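Local atomic coordinates of vacuolar protein sorting-associated protein VTA1 (Saccharomyces cerevisiae, PDB entry 2RKK), a protein that probably acts in the multivesicular body sorting pathway at endosomes, its N-terminal domain carrying MIT motifs that would bind partner sorting proteins. Residues Ile23-Tyr27 / Leu83-Gln87. Residues are numbered along the deposited sequence; the frame is centred on the assembly and turned at random.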
loop_
_atom_site.group_PDB
_atom_site.type_symbol
_atom_site.label_atom_id
_atom_site.label_comp_id
_atom_site.label_asym_id
_atom_site.label_seq_id
_atom_site.Cartn_x
_atom_site.Cartn_y
_atom_site.Cartn_z
ATOM N N ILE A 23 2.236 -0.475 6.083
ATOM C CA ILE A 23 3.524 0.104 5.797
ATOM C C ILE A 23 3.448 1.633 5.831
ATOM O O ILE A 23 4.340 2.304 6.375
ATOM C CB ILE A 23 4.066 -0.356 4.438
ATOM C CG1 ILE A 23 4.490 -1.835 4.524
ATOM C CG2 ILE A 23 5.265 0.495 4.040
ATOM C CD1 ILE A 23 5.113 -2.384 3.237
ATOM N N ILE A 24 2.387 2.194 5.259
ATOM C CA ILE A 24 2.219 3.645 5.262
ATOM C C ILE A 24 2.152 4.124 6.725
ATOM O O ILE A 24 2.982 4.926 7.153
ATOM C CB ILE A 24 0.905 4.096 4.532
ATOM C CG1 ILE A 24 0.748 3.391 3.180
ATOM C CG2 ILE A 24 0.951 5.580 4.267
ATOM C CD1 ILE A 24 1.747 3.808 2.140
ATOM N N GLY A 25 1.177 3.617 7.479
ATOM C CA GLY A 25 1.018 4.019 8.864
ATOM C C GLY A 25 2.266 3.775 9.682
ATOM O O GLY A 25 2.497 4.436 10.702
ATOM N N TYR A 26 3.072 2.811 9.243
ATOM C CA TYR A 26 4.315 2.490 9.934
ATOM C C TYR A 26 5.194 3.737 9.923
ATOM O O TYR A 26 5.551 4.278 10.970
ATOM C CB TYR A 26 5.031 1.348 9.211
ATOM C CG TYR A 26 6.458 1.110 9.663
ATOM C CD1 TYR A 26 6.739 0.635 10.965
ATOM C CD2 TYR A 26 7.526 1.294 8.767
ATOM C CE1 TYR A 26 8.048 0.333 11.362
ATOM C CE2 TYR A 26 8.834 1.003 9.143
ATOM C CZ TYR A 26 9.093 0.516 10.442
ATOM O OH TYR A 26 10.384 0.190 10.810
ATOM N N TYR A 27 5.515 4.186 8.714
ATOM C CA TYR A 27 6.348 5.353 8.500
ATOM C C TYR A 27 5.766 6.646 9.030
ATOM O O TYR A 27 6.513 7.545 9.440
ATOM C CB TYR A 27 6.689 5.446 7.023
ATOM C CG TYR A 27 7.683 4.377 6.649
ATOM C CD1 TYR A 27 7.363 3.360 5.747
ATOM C CD2 TYR A 27 8.954 4.378 7.208
ATOM C CE1 TYR A 27 8.303 2.374 5.410
ATOM C CE2 TYR A 27 9.888 3.409 6.884
ATOM C CZ TYR A 27 9.564 2.419 5.989
ATOM O OH TYR A 27 10.521 1.492 5.667
ATOM N N LEU A 83 10.613 -3.277 1.907
ATOM C CA LEU A 83 9.986 -1.965 2.056
ATOM C C LEU A 83 10.183 -1.431 3.461
ATOM O O LEU A 83 9.821 -0.300 3.751
ATOM C CB LEU A 83 8.488 -2.063 1.781
ATOM C CG LEU A 83 8.073 -2.144 0.327
ATOM C CD1 LEU A 83 6.570 -2.295 0.232
ATOM C CD2 LEU A 83 8.540 -0.884 -0.379
ATOM N N ILE A 84 10.736 -2.262 4.333
ATOM C CA ILE A 84 10.978 -1.863 5.706
ATOM C C ILE A 84 12.473 -1.850 5.976
ATOM O O ILE A 84 12.950 -1.168 6.887
ATOM C CB ILE A 84 10.320 -2.822 6.699
ATOM C CG1 ILE A 84 8.847 -2.999 6.350
ATOM C CG2 ILE A 84 10.429 -2.262 8.112
ATOM C CD1 ILE A 84 8.148 -3.996 7.254
ATOM N N HIS A 85 13.213 -2.610 5.180
ATOM C CA HIS A 85 14.654 -2.668 5.339
ATOM C C HIS A 85 15.386 -1.764 4.349
ATOM O O HIS A 85 16.447 -1.242 4.677
ATOM C CB HIS A 85 15.149 -4.120 5.226
ATOM C CG HIS A 85 14.679 -4.997 6.347
ATOM N ND1 HIS A 85 14.870 -4.674 7.674
ATOM C CD2 HIS A 85 13.993 -6.165 6.341
ATOM C CE1 HIS A 85 14.320 -5.602 8.437
ATOM N NE2 HIS A 85 13.780 -6.518 7.652
ATOM N N ASP A 86 14.819 -1.562 3.158
ATOM C CA ASP A 86 15.449 -0.702 2.144
ATOM C C ASP A 86 14.811 0.685 2.122
ATOM O O ASP A 86 13.823 0.908 1.423
ATOM C CB ASP A 86 15.322 -1.315 0.746
ATOM C CG ASP A 86 16.227 -0.632 -0.281
ATOM O OD1 ASP A 86 16.534 0.563 -0.126
ATOM O OD2 ASP A 86 16.628 -1.300 -1.249
ATOM N N GLN A 87 15.386 1.624 2.867
ATOM C CA GLN A 87 14.839 2.975 2.931
ATOM C C GLN A 87 14.697 3.651 1.564
ATOM O O GLN A 87 13.933 4.610 1.411
ATOM C CB GLN A 87 15.691 3.822 3.877
ATOM C CG GLN A 87 15.682 3.289 5.299
ATOM C CD GLN A 87 14.271 3.100 5.850
ATOM O OE1 GLN A 87 13.579 4.073 6.154
ATOM N NE2 GLN A 87 13.836 1.846 5.964
#
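Tyr27 reaches from helix 22-36 to the end of the short helix 82-85, where its OH donates a hydrogen bond to Leu83 O at 2.7 Å. The carbonyl oxygen lies at the edge of the ring, and the hydroxyl sits 16° from the carbonyl plane. This bond gives the Leu83 carbonyl a side-chain donor at the helix end. Gln87 NE2 adds a weak bond to Tyr27 OH at 3.3 Å, the amide plane turned 53° from the ring; Gln87 OE1 is taken by Trp136 NE1. A phenylalanine here would probably leave Leu83 O without its side-chain donor and Gln87 NE2 without this weak acceptor. The close apolar packing lies apart from the hydroxyl: Ile23 CD1 meets Leu83 CD1, the two chains crossing at about a right angle. The Tyr26 ring, its CG anti to the backbone N (chi1 168°), swings out to set CE2 3.8 Å from Ile84 CG2. The looser side is at partly exposed Gln87, with its weak, long bond. Helix 44-62 packs on Tyr26 and Ile84, helices 87-110 and 116-135 touch Tyr27, and Leu21 and Phe97 of the second subunit meet Ile23 and Leu83; the contact joins helix 82-85, just before helix 87-110, to helix 22-36.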